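Local coordinates for glucose-inhibited division protein A-related protein, probable oxidoreductase (PDB 2CUL) that binds FAD in a Rossmann-type fold and is probably an oxidoreductase related to glucose-inhibited division protein A, at residues 93-101 with 196-204; 54-62 with 70-78. All blocks are in the same frame, centred on the assembly; numbering follows the deposited sequence.

Contact 1. Residues 93-101 with 196-204; sequences GLLLEGNRV and KRLEGLYAV
The backbones of 93-101 and 196-204 meet in a single parallel bridge centred on Arg100 and Glu199, whose CA atoms are 4.4 Å apart. Glu199 N gives a nearly straight bond to Asn99 O at 2.8 Å (N-H...O 175°), and Glu199 O accepts from Val101 N at 2.9 Å. The bridge thus catches the chain just as it leaves the type II' turn of Glu97 to Arg100, with Gly98 at its positive-phi corner. Beside the bridge, Leu198 CD1 reaches Leu94 CD1, Leu96 CD2 and Val101 CG2, the last at 3.9 Å. Leu198 has CG beside its own backbone N (chi1 -62°), which sends the isobutyl group toward Leu94, Leu96 and Val101. Leu201 continues the apolar patch: its CB meets Val101 CG2, and its CD2 crosses Leu94 CD1 at about a right angle. On the polar side of the contact, Arg100 bends at chi3 and lays one guanidinium face over Glu199 CB, 3.9 Å from the plane. Arg100 NH2 and Glu199 OE1, 4.3 Å apart, probably feel only a general attraction of opposite charges, since the oxygen lies well out of that plane. Gly200 CA lies 3.6 Å from Arg100 NH1, and the positive phi of Gly200 (67°) favours glycine. Asn99 runs alongside Glu199; Asn99 ND2 rests near Glu199 CG and binds a water that also donates to Arg197 O. Here the tip of a beta hairpin, formed by strands 84-97 and 100-106, is tied to the loop leading into edge strand 201-203 of the mixed Rossmann-type sheet.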
# COMPACT_ATOMS: atom_id res chain seq x y z
N GLY A 93 -11.68 -7.23 4.03
CA GLY A 93 -12.70 -7.16 2.99
C GLY A 93 -13.16 -5.75 2.74
O GLY A 93 -12.81 -4.83 3.48
N LEU A 94 -13.95 -5.56 1.69
CA LEU A 94 -14.44 -4.23 1.35
C LEU A 94 -15.81 -3.95 1.96
O LEU A 94 -16.71 -4.80 1.92
CB LEU A 94 -14.55 -4.09 -0.18
CG LEU A 94 -13.29 -4.35 -1.00
CD1 LEU A 94 -13.58 -4.05 -2.47
CD2 LEU A 94 -12.14 -3.47 -0.50
N LEU A 95 -15.96 -2.77 2.56
CA LEU A 95 -17.25 -2.38 3.12
C LEU A 95 -18.01 -1.79 1.95
O LEU A 95 -17.55 -0.83 1.33
CB LEU A 95 -17.09 -1.32 4.21
CG LEU A 95 -16.55 -1.74 5.57
CD1 LEU A 95 -16.48 -0.51 6.47
CD2 LEU A 95 -17.47 -2.79 6.19
N LEU A 96 -19.18 -2.35 1.64
CA LEU A 96 -19.95 -1.87 0.51
C LEU A 96 -21.34 -1.36 0.85
O LEU A 96 -22.01 -1.85 1.76
CB LEU A 96 -20.11 -2.99 -0.53
CG LEU A 96 -18.87 -3.72 -1.05
CD1 LEU A 96 -19.31 -4.79 -2.05
CD2 LEU A 96 -17.93 -2.73 -1.71
N GLU A 97 -21.77 -0.35 0.10
CA GLU A 97 -23.11 0.21 0.20
C GLU A 97 -23.49 0.14 -1.27
O GLU A 97 -23.17 1.04 -2.06
CB GLU A 97 -23.08 1.65 0.72
CG GLU A 97 -22.49 1.76 2.11
CD GLU A 97 -22.75 3.10 2.78
OE1 GLU A 97 -22.86 4.12 2.07
OE2 GLU A 97 -22.84 3.13 4.02
N GLY A 98 -24.14 -0.96 -1.65
CA GLY A 98 -24.50 -1.14 -3.04
C GLY A 98 -23.22 -1.41 -3.80
O GLY A 98 -22.44 -2.29 -3.42
N ASN A 99 -22.97 -0.65 -4.86
CA ASN A 99 -21.76 -0.86 -5.65
C ASN A 99 -20.64 0.09 -5.22
O ASN A 99 -19.62 0.19 -5.89
CB ASN A 99 -22.06 -0.67 -7.14
CG ASN A 99 -22.32 0.78 -7.51
OD1 ASN A 99 -22.65 1.60 -6.66
ND2 ASN A 99 -22.17 1.09 -8.79
N ARG A 100 -20.84 0.76 -4.09
CA ARG A 100 -19.84 1.71 -3.61
C ARG A 100 -19.02 1.23 -2.40
O ARG A 100 -19.58 0.78 -1.40
CB ARG A 100 -20.50 3.04 -3.26
CG ARG A 100 -19.55 4.07 -2.66
CD ARG A 100 -20.23 5.43 -2.50
NE ARG A 100 -20.41 6.10 -3.78
CZ ARG A 100 -19.43 6.68 -4.47
NH1 ARG A 100 -18.19 6.68 -3.99
NH2 ARG A 100 -19.68 7.25 -5.64
N VAL A 101 -17.70 1.35 -2.52
CA VAL A 101 -16.81 0.98 -1.43
C VAL A 101 -16.75 2.18 -0.50
O VAL A 101 -16.41 3.29 -0.92
CB VAL A 101 -15.39 0.67 -1.94
CG1 VAL A 101 -14.48 0.31 -0.76
CG2 VAL A 101 -15.43 -0.48 -2.93
N LYS A 196 -12.40 0.33 -11.50
CA LYS A 196 -13.73 0.56 -12.05
C LYS A 196 -14.85 -0.43 -11.77
O LYS A 196 -16.02 -0.11 -12.00
CB LYS A 196 -13.63 0.76 -13.57
CG LYS A 196 -13.12 -0.46 -14.32
CD LYS A 196 -13.14 -0.22 -15.82
CE LYS A 196 -12.54 -1.40 -16.57
NZ LYS A 196 -13.26 -2.67 -16.28
N ARG A 197 -14.51 -1.63 -11.29
CA ARG A 197 -15.53 -2.63 -11.00
C ARG A 197 -16.54 -2.11 -9.97
O ARG A 197 -17.73 -2.45 -10.03
CB ARG A 197 -14.87 -3.91 -10.49
CG ARG A 197 -15.84 -5.07 -10.26
CD ARG A 197 -15.09 -6.36 -9.94
NE ARG A 197 -14.29 -6.83 -11.08
CZ ARG A 197 -14.75 -7.63 -12.03
NH1 ARG A 197 -16.00 -8.07 -12.00
NH2 ARG A 197 -13.95 -8.01 -13.02
N LEU A 198 -16.08 -1.28 -9.05
CA LEU A 198 -16.94 -0.71 -8.02
C LEU A 198 -16.70 0.80 -7.96
O LEU A 198 -15.80 1.31 -8.61
CB LEU A 198 -16.64 -1.35 -6.66
CG LEU A 198 -16.89 -2.86 -6.58
CD1 LEU A 198 -16.33 -3.42 -5.28
CD2 LEU A 198 -18.38 -3.14 -6.69
N GLU A 199 -17.51 1.50 -7.17
CA GLU A 199 -17.37 2.95 -7.03
C GLU A 199 -16.55 3.33 -5.81
O GLU A 199 -16.52 2.59 -4.82
CB GLU A 199 -18.75 3.60 -6.94
CG GLU A 199 -19.61 3.43 -8.18
CD GLU A 199 -19.01 4.09 -9.40
OE1 GLU A 199 -18.71 5.30 -9.33
OE2 GLU A 199 -18.84 3.41 -10.43
N GLY A 200 -15.89 4.48 -5.89
CA GLY A 200 -15.08 4.99 -4.79
C GLY A 200 -13.83 4.20 -4.43
O GLY A 200 -13.24 4.43 -3.38
N LEU A 201 -13.42 3.30 -5.31
CA LEU A 201 -12.27 2.44 -5.08
C LEU A 201 -11.08 2.75 -5.97
O LEU A 201 -11.22 2.89 -7.18
CB LEU A 201 -12.68 0.98 -5.29
CG LEU A 201 -11.66 -0.11 -4.94
CD1 LEU A 201 -11.37 -0.08 -3.45
CD2 LEU A 201 -12.21 -1.47 -5.34
N TYR A 202 -9.90 2.85 -5.35
CA TYR A 202 -8.66 3.15 -6.06
C TYR A 202 -7.59 2.13 -5.68
O TYR A 202 -7.71 1.46 -4.66
CB TYR A 202 -8.16 4.54 -5.68
CG TYR A 202 -9.13 5.65 -6.03
CD1 TYR A 202 -8.99 6.37 -7.22
CD2 TYR A 202 -10.19 5.95 -5.19
CE1 TYR A 202 -9.90 7.36 -7.56
CE2 TYR A 202 -11.11 6.95 -5.53
CZ TYR A 202 -10.95 7.64 -6.71
OH TYR A 202 -11.86 8.63 -7.05
N ALA A 203 -6.55 2.02 -6.50
CA ALA A 203 -5.45 1.11 -6.21
C ALA A 203 -4.16 1.74 -6.73
O ALA A 203 -4.17 2.46 -7.73
CB ALA A 203 -5.68 -0.23 -6.88
N VAL A 204 -3.06 1.49 -6.03
CA VAL A 204 -1.78 2.07 -6.42
C VAL A 204 -0.62 1.17 -6.00
O VAL A 204 -0.76 0.37 -5.08
CB VAL A 204 -1.61 3.47 -5.77
CG1 VAL A 204 -1.50 3.34 -4.26
CG2 VAL A 204 -0.40 4.18 -6.34
O HOH W 1 -20.12 -0.69 -10.16

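Contact 2. Residues 54-62 with 70-78; sequences SLLERAYDP and FHARAKYLL
The guanidinium of Arg73 meets Ala59 O at its edge and carries Asp61 CB over one face, 3.5 Å above the plane. Both NE and NH2 bind that single oxygen side-on, at 2.8 Å from Arg73 NE and 2.9 Å from Arg73 NH2, with bent N-H...O angles of 146° and 140°. A water donating to Arg58 O makes a further weak bond with NE. Phe70 turns a ring face to Ala59 CB, a CH-pi contact 4.1 Å from the ring centroid, while Leu56 CD1 approaches the ring obliquely at CZ. Phe70 gets there with its CG opposite the backbone N (chi1 179°), the ring leaning across to the short helix. Ala59 is the close point between the backbones: its CB also touches Ala74 CB at 3.9 Å. Farther along, Leu55 and Leu77 run past one another in opposite senses, Leu55 CD1 against Leu77 CB, and Leu55 CD2 meets Leu78 CD2. A leucine in place of Arg73 offers no N-H to Ala59 O, and the chain after Ala59 would probably be freer to shift. The axes of segments 55-59 and 70-78 come within 9.3 Å. Ser54 is the N-cap of the first, and Glu17 of helix 13-24 takes hydrogen bonds from Leu55 N and Leu56 N. This compact helix pair lies in the beta-alpha-beta crossover between parallel neighbours 29-33 and 84-97, a connection proper to a Rossmann-type fold.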
# COMPACT_ATOMS: atom_id res chain seq x y z
N SER A 54 10.09 13.79 -2.12
CA SER A 54 9.26 12.66 -1.69
C SER A 54 9.57 12.17 -0.29
O SER A 54 10.63 12.46 0.27
CB SER A 54 9.43 11.49 -2.66
OG SER A 54 10.77 11.04 -2.67
N LEU A 55 8.63 11.42 0.28
CA LEU A 55 8.82 10.83 1.60
C LEU A 55 10.00 9.88 1.47
O LEU A 55 10.82 9.76 2.38
CB LEU A 55 7.57 10.04 2.00
CG LEU A 55 7.70 9.17 3.26
CD1 LEU A 55 7.90 10.06 4.48
CD2 LEU A 55 6.45 8.32 3.42
N LEU A 56 10.09 9.21 0.33
CA LEU A 56 11.18 8.27 0.06
C LEU A 56 12.53 8.98 0.17
O LEU A 56 13.45 8.48 0.83
CB LEU A 56 11.01 7.66 -1.34
CG LEU A 56 12.16 6.82 -1.89
CD1 LEU A 56 12.48 5.67 -0.95
CD2 LEU A 56 11.78 6.31 -3.28
N GLU A 57 12.65 10.15 -0.45
CA GLU A 57 13.90 10.91 -0.41
C GLU A 57 14.21 11.38 1.01
O GLU A 57 15.35 11.28 1.48
CB GLU A 57 13.82 12.12 -1.34
CG GLU A 57 15.05 13.01 -1.30
CD GLU A 57 15.02 14.12 -2.35
OE1 GLU A 57 14.08 14.94 -2.33
OE2 GLU A 57 15.94 14.16 -3.19
N ARG A 58 13.19 11.87 1.71
CA ARG A 58 13.37 12.36 3.07
C ARG A 58 13.78 11.27 4.05
O ARG A 58 14.52 11.52 5.00
CB ARG A 58 12.08 13.03 3.55
CG ARG A 58 11.66 14.22 2.69
CD ARG A 58 10.20 14.59 2.90
NE ARG A 58 9.73 15.55 1.91
CZ ARG A 58 9.77 16.87 2.06
NH1 ARG A 58 10.25 17.41 3.17
NH2 ARG A 58 9.33 17.66 1.09
N ALA A 59 13.30 10.05 3.83
CA ALA A 59 13.61 8.93 4.71
C ALA A 59 15.01 8.35 4.53
O ALA A 59 15.54 7.69 5.41
CB ALA A 59 12.57 7.82 4.53
N TYR A 60 15.61 8.61 3.37
CA TYR A 60 16.94 8.12 3.06
C TYR A 60 18.05 8.75 3.90
O TYR A 60 18.01 9.93 4.21
CB TYR A 60 17.23 8.37 1.58
CG TYR A 60 18.62 7.98 1.13
CD1 TYR A 60 19.00 6.64 1.01
CD2 TYR A 60 19.56 8.96 0.79
CE1 TYR A 60 20.27 6.29 0.55
CE2 TYR A 60 20.83 8.62 0.34
CZ TYR A 60 21.17 7.28 0.22
OH TYR A 60 22.42 6.94 -0.25
N ASP A 61 19.05 7.94 4.25
CA ASP A 61 20.21 8.39 5.01
C ASP A 61 21.41 7.77 4.31
O ASP A 61 21.62 6.56 4.36
CB ASP A 61 20.15 7.90 6.46
CG ASP A 61 21.31 8.43 7.30
OD1 ASP A 61 22.33 8.84 6.72
OD2 ASP A 61 21.19 8.42 8.54
N PRO A 62 22.23 8.60 3.63
CA PRO A 62 23.40 8.08 2.93
C PRO A 62 24.45 7.42 3.83
O PRO A 62 25.35 6.74 3.34
CB PRO A 62 23.94 9.32 2.21
CG PRO A 62 23.60 10.41 3.15
CD PRO A 62 22.18 10.07 3.57
N PHE A 70 15.61 2.48 8.03
CA PHE A 70 14.90 3.24 7.01
C PHE A 70 13.41 3.20 7.37
O PHE A 70 12.72 4.21 7.34
CB PHE A 70 15.12 2.62 5.62
CG PHE A 70 14.41 3.35 4.51
CD1 PHE A 70 15.03 4.37 3.82
CD2 PHE A 70 13.09 3.01 4.18
CE1 PHE A 70 14.37 5.07 2.81
CE2 PHE A 70 12.42 3.70 3.17
CZ PHE A 70 13.06 4.72 2.48
N HIS A 71 12.93 2.00 7.71
CA HIS A 71 11.54 1.83 8.10
C HIS A 71 11.20 2.76 9.27
O HIS A 71 10.18 3.45 9.25
CB HIS A 71 11.27 0.38 8.51
CG HIS A 71 10.35 0.24 9.68
ND1 HIS A 71 10.79 -0.06 10.95
CD2 HIS A 71 9.01 0.40 9.78
CE1 HIS A 71 9.77 -0.07 11.78
NE2 HIS A 71 8.67 0.21 11.10
N ALA A 72 12.06 2.78 10.28
CA ALA A 72 11.80 3.61 11.46
C ALA A 72 11.79 5.10 11.15
O ALA A 72 10.95 5.83 11.67
CB ALA A 72 12.82 3.30 12.56
N ARG A 73 12.73 5.56 10.33
CA ARG A 73 12.78 6.97 9.98
C ARG A 73 11.55 7.38 9.17
O ARG A 73 10.98 8.45 9.38
CB ARG A 73 14.06 7.29 9.20
CG ARG A 73 15.34 7.24 10.03
CD ARG A 73 16.49 7.91 9.29
NE ARG A 73 16.66 7.34 7.96
CZ ARG A 73 17.29 6.19 7.72
NH1 ARG A 73 17.84 5.50 8.71
NH2 ARG A 73 17.35 5.72 6.48
N ALA A 74 11.14 6.52 8.24
CA ALA A 74 9.98 6.81 7.41
C ALA A 74 8.73 6.86 8.27
O ALA A 74 7.89 7.75 8.13
CB ALA A 74 9.83 5.74 6.33
N LYS A 75 8.60 5.89 9.17
CA LYS A 75 7.45 5.83 10.07
C LYS A 75 7.35 7.11 10.89
O LYS A 75 6.27 7.70 11.00
CB LYS A 75 7.58 4.62 11.00
CG LYS A 75 6.44 4.45 12.01
CD LYS A 75 6.56 3.09 12.69
CE LYS A 75 5.57 2.92 13.83
NZ LYS A 75 5.92 3.77 15.00
N TYR A 76 8.47 7.55 11.44
CA TYR A 76 8.50 8.76 12.26
C TYR A 76 8.09 10.00 11.46
O TYR A 76 7.39 10.88 11.97
CB TYR A 76 9.89 8.96 12.86
CG TYR A 76 9.93 10.04 13.92
CD1 TYR A 76 9.26 9.87 15.13
CD2 TYR A 76 10.62 11.23 13.70
CE1 TYR A 76 9.28 10.86 16.10
CE2 TYR A 76 10.65 12.23 14.67
CZ TYR A 76 9.98 12.04 15.87
OH TYR A 76 10.00 13.02 16.83
N LEU A 77 8.51 10.07 10.20
CA LEU A 77 8.16 11.19 9.35
C LEU A 77 6.64 11.24 9.14
O LEU A 77 6.03 12.31 9.20
CB LEU A 77 8.88 11.09 8.00
CG LEU A 77 10.36 11.47 8.00
CD1 LEU A 77 11.02 11.04 6.71
CD2 LEU A 77 10.49 12.97 8.21
N LEU A 78 6.03 10.08 8.92
CA LEU A 78 4.58 10.01 8.72
C LEU A 78 3.84 10.44 9.98
O LEU A 78 2.79 11.08 9.91
CB LEU A 78 4.16 8.58 8.36
CG LEU A 78 4.54 8.08 6.97
CD1 LEU A 78 4.36 6.57 6.90
CD2 LEU A 78 3.68 8.78 5.93
O HOH W 2 15.68 10.29 7.25

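Contacts 1 and 2 lie on opposite sides of the chain's centre, each centred about 16 Å from it; their own centres are about 30 Å apart and their nearest atoms about 12 Å, so neither touches the other. They follow in series: helix 67-79 of contact 2 is followed in the chain by strand 84-97, whose far end enters contact 1. In contact 2 the side chain of Leu56 is about 8 Å from the bound FAD. In contact 1 the side chain of Leu94 is about 9 Å from the bound FAD. Neither of these side chains touches the cofactor, consistent with packing outside its first shell, one in a helical crossover beside helix 13-24, the other at a hairpin tip of the mixed sheet.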